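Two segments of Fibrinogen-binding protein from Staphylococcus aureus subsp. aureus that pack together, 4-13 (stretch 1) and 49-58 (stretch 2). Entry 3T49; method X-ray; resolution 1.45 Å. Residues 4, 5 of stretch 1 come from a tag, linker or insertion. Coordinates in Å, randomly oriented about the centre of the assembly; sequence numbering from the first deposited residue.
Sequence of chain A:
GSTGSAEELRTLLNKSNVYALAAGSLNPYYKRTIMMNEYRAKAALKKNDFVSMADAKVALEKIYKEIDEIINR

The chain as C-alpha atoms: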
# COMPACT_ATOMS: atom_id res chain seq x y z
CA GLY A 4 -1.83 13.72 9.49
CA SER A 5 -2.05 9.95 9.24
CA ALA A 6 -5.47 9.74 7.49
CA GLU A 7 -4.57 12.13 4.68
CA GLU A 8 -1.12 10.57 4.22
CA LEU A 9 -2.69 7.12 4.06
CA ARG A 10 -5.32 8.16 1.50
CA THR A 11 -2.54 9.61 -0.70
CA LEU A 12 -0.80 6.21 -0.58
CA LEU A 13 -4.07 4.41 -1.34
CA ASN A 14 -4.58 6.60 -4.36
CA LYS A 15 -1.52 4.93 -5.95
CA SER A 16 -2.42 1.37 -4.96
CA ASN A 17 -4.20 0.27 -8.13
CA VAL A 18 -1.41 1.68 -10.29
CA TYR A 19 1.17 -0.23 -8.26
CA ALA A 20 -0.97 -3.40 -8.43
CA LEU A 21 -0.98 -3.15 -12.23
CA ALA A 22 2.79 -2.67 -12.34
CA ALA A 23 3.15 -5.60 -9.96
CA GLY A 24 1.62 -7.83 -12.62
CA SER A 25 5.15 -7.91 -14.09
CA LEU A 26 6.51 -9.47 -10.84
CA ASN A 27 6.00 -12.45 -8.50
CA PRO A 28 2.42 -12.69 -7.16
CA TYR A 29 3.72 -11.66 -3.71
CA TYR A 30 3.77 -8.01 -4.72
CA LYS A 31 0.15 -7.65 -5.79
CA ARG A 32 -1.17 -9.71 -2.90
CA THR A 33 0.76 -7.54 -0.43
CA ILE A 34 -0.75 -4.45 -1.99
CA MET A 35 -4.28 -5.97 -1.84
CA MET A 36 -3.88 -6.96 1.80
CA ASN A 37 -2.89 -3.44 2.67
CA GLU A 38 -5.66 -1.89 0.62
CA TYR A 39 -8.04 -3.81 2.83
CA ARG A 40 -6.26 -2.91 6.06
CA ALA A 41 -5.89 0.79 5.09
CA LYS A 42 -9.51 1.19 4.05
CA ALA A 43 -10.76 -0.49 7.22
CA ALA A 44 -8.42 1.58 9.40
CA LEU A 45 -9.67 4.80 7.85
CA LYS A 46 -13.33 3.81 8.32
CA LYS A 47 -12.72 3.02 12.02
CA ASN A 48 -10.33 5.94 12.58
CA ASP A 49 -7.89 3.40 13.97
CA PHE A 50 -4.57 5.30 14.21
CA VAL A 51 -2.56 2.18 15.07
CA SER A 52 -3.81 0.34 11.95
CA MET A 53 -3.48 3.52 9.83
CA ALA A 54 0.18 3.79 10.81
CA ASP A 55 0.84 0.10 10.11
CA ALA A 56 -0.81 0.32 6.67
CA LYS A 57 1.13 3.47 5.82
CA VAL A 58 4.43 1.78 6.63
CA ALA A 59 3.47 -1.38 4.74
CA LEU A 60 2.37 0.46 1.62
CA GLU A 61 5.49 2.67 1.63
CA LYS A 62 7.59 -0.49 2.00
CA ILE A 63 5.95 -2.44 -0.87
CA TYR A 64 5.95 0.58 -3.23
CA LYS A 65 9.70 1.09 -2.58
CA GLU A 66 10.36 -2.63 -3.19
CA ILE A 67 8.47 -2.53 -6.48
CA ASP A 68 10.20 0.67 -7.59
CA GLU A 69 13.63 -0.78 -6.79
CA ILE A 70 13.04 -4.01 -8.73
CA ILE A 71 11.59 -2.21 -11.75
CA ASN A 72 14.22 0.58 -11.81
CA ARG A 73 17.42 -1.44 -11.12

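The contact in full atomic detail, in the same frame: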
# COMPACT_ATOMS: atom_id res chain seq x y z
N GLY A 4 -1.28 14.67 8.53
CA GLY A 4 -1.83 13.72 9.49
C GLY A 4 -1.99 12.33 8.87
O GLY A 4 -1.96 12.18 7.63
N SER A 5 -2.12 11.31 9.72
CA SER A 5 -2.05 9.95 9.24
C SER A 5 -3.16 9.63 8.24
O SER A 5 -2.89 8.98 7.25
CB SER A 5 -1.97 8.90 10.35
OG SER A 5 -3.09 8.95 11.20
N ALA A 6 -4.39 10.10 8.43
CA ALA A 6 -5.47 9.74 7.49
C ALA A 6 -5.25 10.29 6.08
O ALA A 6 -5.51 9.59 5.08
CB ALA A 6 -6.81 10.20 8.04
N GLU A 7 -4.77 11.53 5.98
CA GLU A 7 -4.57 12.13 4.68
C GLU A 7 -3.39 11.45 3.98
O GLU A 7 -3.46 11.14 2.79
CB GLU A 7 -4.27 13.63 4.82
CG GLU A 7 -4.00 14.28 3.47
CD GLU A 7 -3.80 15.80 3.55
OE1 GLU A 7 -3.83 16.36 4.67
OE2 GLU A 7 -3.62 16.43 2.48
N GLU A 8 -2.34 11.19 4.75
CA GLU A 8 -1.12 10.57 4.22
C GLU A 8 -1.48 9.17 3.70
O GLU A 8 -1.07 8.75 2.61
CB GLU A 8 -0.03 10.46 5.29
CG GLU A 8 0.56 11.81 5.76
CD GLU A 8 1.58 11.63 6.88
OE1 GLU A 8 1.46 10.65 7.65
OE2 GLU A 8 2.50 12.48 6.99
N LEU A 9 -2.32 8.47 4.44
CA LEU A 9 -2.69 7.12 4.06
C LEU A 9 -3.58 7.13 2.83
O LEU A 9 -3.40 6.30 1.94
CB LEU A 9 -3.37 6.42 5.23
CG LEU A 9 -3.78 4.98 5.00
CD1 LEU A 9 -2.62 4.10 4.51
CD2 LEU A 9 -4.39 4.43 6.27
N ARG A 10 -4.53 8.05 2.71
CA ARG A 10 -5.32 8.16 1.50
C ARG A 10 -4.44 8.44 0.26
O ARG A 10 -4.68 7.85 -0.80
CB ARG A 10 -6.43 9.22 1.69
CG ARG A 10 -7.39 9.41 0.48
CD ARG A 10 -7.94 8.12 -0.14
NE ARG A 10 -8.87 7.39 0.74
CZ ARG A 10 -9.51 6.27 0.41
NH1 ARG A 10 -9.31 5.70 -0.77
NH2 ARG A 10 -10.34 5.70 1.28
N THR A 11 -3.46 9.31 0.40
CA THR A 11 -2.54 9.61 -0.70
C THR A 11 -1.85 8.32 -1.15
O THR A 11 -1.73 8.07 -2.36
CB THR A 11 -1.54 10.67 -0.30
OG1 THR A 11 -2.26 11.91 -0.10
CG2 THR A 11 -0.47 10.87 -1.36
N LEU A 12 -1.42 7.49 -0.21
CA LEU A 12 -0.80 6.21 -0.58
C LEU A 12 -1.80 5.30 -1.26
O LEU A 12 -1.47 4.64 -2.26
CB LEU A 12 -0.16 5.53 0.63
CG LEU A 12 1.09 6.21 1.14
CD1 LEU A 12 1.35 5.72 2.56
CD2 LEU A 12 2.30 5.97 0.29
N LEU A 13 -3.03 5.24 -0.74
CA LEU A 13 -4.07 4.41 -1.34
C LEU A 13 -4.39 4.83 -2.75
O LEU A 13 -4.75 4.01 -3.60
CB LEU A 13 -5.36 4.46 -0.53
CG LEU A 13 -5.40 3.54 0.66
CD1 LEU A 13 -6.71 3.83 1.45
CD2 LEU A 13 -5.35 2.07 0.15
N ASP A 49 -8.78 4.18 13.12
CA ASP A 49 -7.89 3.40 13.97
C ASP A 49 -6.47 3.84 13.64
O ASP A 49 -5.91 3.45 12.62
CB ASP A 49 -8.11 1.92 13.68
CG ASP A 49 -7.18 1.01 14.49
OD1 ASP A 49 -6.15 1.45 15.04
OD2 ASP A 49 -7.52 -0.20 14.56
N PHE A 50 -5.88 4.70 14.46
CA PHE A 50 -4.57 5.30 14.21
C PHE A 50 -3.47 4.25 14.19
O PHE A 50 -2.52 4.41 13.44
CB PHE A 50 -4.26 6.38 15.25
CG PHE A 50 -4.95 7.67 14.99
CD1 PHE A 50 -6.27 7.86 15.38
CD2 PHE A 50 -4.31 8.70 14.36
CE1 PHE A 50 -6.91 9.07 15.14
CE2 PHE A 50 -4.95 9.91 14.12
CZ PHE A 50 -6.24 10.10 14.53
N VAL A 51 -3.60 3.21 14.99
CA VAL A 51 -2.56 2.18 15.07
C VAL A 51 -2.54 1.42 13.73
O VAL A 51 -1.47 1.28 13.11
CB VAL A 51 -2.80 1.22 16.25
CG1 VAL A 51 -1.84 0.07 16.23
CG2 VAL A 51 -2.63 1.95 17.59
N SER A 52 -3.72 1.03 13.23
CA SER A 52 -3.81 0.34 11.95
C SER A 52 -3.47 1.27 10.81
O SER A 52 -2.89 0.83 9.82
CB SER A 52 -5.19 -0.26 11.77
OG SER A 52 -5.41 -1.27 12.75
N MET A 53 -3.82 2.56 10.89
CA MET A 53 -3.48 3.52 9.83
C MET A 53 -1.98 3.60 9.73
O MET A 53 -1.44 3.59 8.61
CB MET A 53 -4.11 4.92 10.07
CG MET A 53 -5.60 4.92 9.81
SD MET A 53 -6.36 6.58 9.75
CE MET A 53 -6.42 7.08 11.47
N ALA A 54 -1.26 3.68 10.85
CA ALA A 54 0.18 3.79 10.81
C ALA A 54 0.81 2.53 10.22
O ALA A 54 1.75 2.63 9.41
CB ALA A 54 0.73 4.06 12.23
N ASP A 55 0.31 1.38 10.58
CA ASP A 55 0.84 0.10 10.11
C ASP A 55 0.64 -0.00 8.60
O ASP A 55 1.54 -0.44 7.88
CB ASP A 55 0.16 -1.04 10.83
CG ASP A 55 0.64 -1.19 12.27
OD1 ASP A 55 1.68 -0.58 12.60
OD2 ASP A 55 -0.03 -1.90 13.05
N ALA A 56 -0.52 0.39 8.11
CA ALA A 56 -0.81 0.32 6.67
C ALA A 56 0.04 1.31 5.90
O ALA A 56 0.49 1.02 4.79
CB ALA A 56 -2.27 0.55 6.39
N LYS A 57 0.28 2.49 6.46
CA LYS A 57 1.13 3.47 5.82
C LYS A 57 2.52 2.90 5.65
O LYS A 57 3.10 2.97 4.55
CB LYS A 57 1.19 4.77 6.63
CG LYS A 57 2.09 5.79 6.02
CD LYS A 57 2.22 7.04 6.89
CE LYS A 57 3.07 6.76 8.10
NZ LYS A 57 3.30 8.00 8.90
N VAL A 58 3.09 2.33 6.70
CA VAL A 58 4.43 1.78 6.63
C VAL A 58 4.47 0.62 5.63
O VAL A 58 5.42 0.52 4.83
CB VAL A 58 4.91 1.33 8.03
CG1 VAL A 58 6.21 0.55 7.96
CG2 VAL A 58 5.07 2.55 8.94
O HOH W 1 -1.60 6.98 12.69

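Helices that run in roughly the same direction usually meet through side chains spaced three or four residues apart, since that spacing returns the same face of each helix to its neighbour. The contact between residues 4-13 and 49-58 of this fibrinogen-binding protein is a compact example. Helix 5-13 and helix 50-58 have N-to-C directions that differ by 37°, and their axes approach to 9.6 Å. The register repeats every four residues: Ser 5 CA lies 6.6 Å from Met 53 CA, and one turn further along, Leu 9 CA lies 5.6 Å from Lys 57 CA. Each helix carries its own i to i-4 backbone hydrogen bonds, such as Leu 9 N to Ser 5 O and Lys 57 N to Met 53 O; no direct backbone hydrogen bond joins the two, and the contact, which buries 427 Å² in all, is made mostly by side chains.

Lys 57 gives up the most surface, 87 Å², and illustrates how a long charged residue can serve two purposes. Its CA-to-CB bond points sideways, yet its aliphatic chain lies against the other helix: Lys 57 CG is 3.5 Å from Leu 12 CD1, a contact between carbons that lets the methylene portion join the apolar packing. The chain is t at chi1 and chi2 and turns at chi3 (73°, p), and its ammonium group reaches Glu 8. At 3.5 Å between Lys 57 NZ and Glu 8 OE1 the pair is a long salt bridge, and the hydrogen bond it includes, donated by NZ, is weak.

Leu 9, with 75 Å² covered, is the buried counterpart. Its CA-to-CB bond points toward the second helix, and its end packs among Met 53, Ala 56 and Lys 57. The closest pairs are Leu 9 CD2 to Met 53 CG at 3.8 Å, Leu 9 CD1 to Ala 56 CB at 4.0 Å and Leu 9 CD1 to Lys 57 N at 3.8 Å. The small side chain of Ala 56 thus meets the branched end of Leu 9 without polar demands on either side.

Met 53, covered over 71 Å², extends this apolar patch toward the start of the first helix. Its flexible thioether passes beside Ala 6, with Ala 6 CB 4.0 Å from Met 53 SD, and Met 53 CE comes within 3.8 Å of Ser 5 OG. The same side chain therefore spans successive positions of the opposing helix.

The N-terminal end is more polar. Ser 5, a residue from the expression tag, has its CA-to-CB bond pointing toward the second helix; Ser 5 OG sits 3.4 Å from Phe 50 CD2, approaching the ring obliquely. A water joins the two helices here, lying 2.9 Å from Ser 5 OG and donating a hydrogen bond to Phe 50 O at 2.8 Å. Just before Phe 50, Asp 49 caps its own helix: Asp 49 OD1 accepts from Ser 52 N at 3.1 Å, and more weakly from Val 51 N, also at 3.1 Å, satisfying amides that lack a partner in the preceding turn.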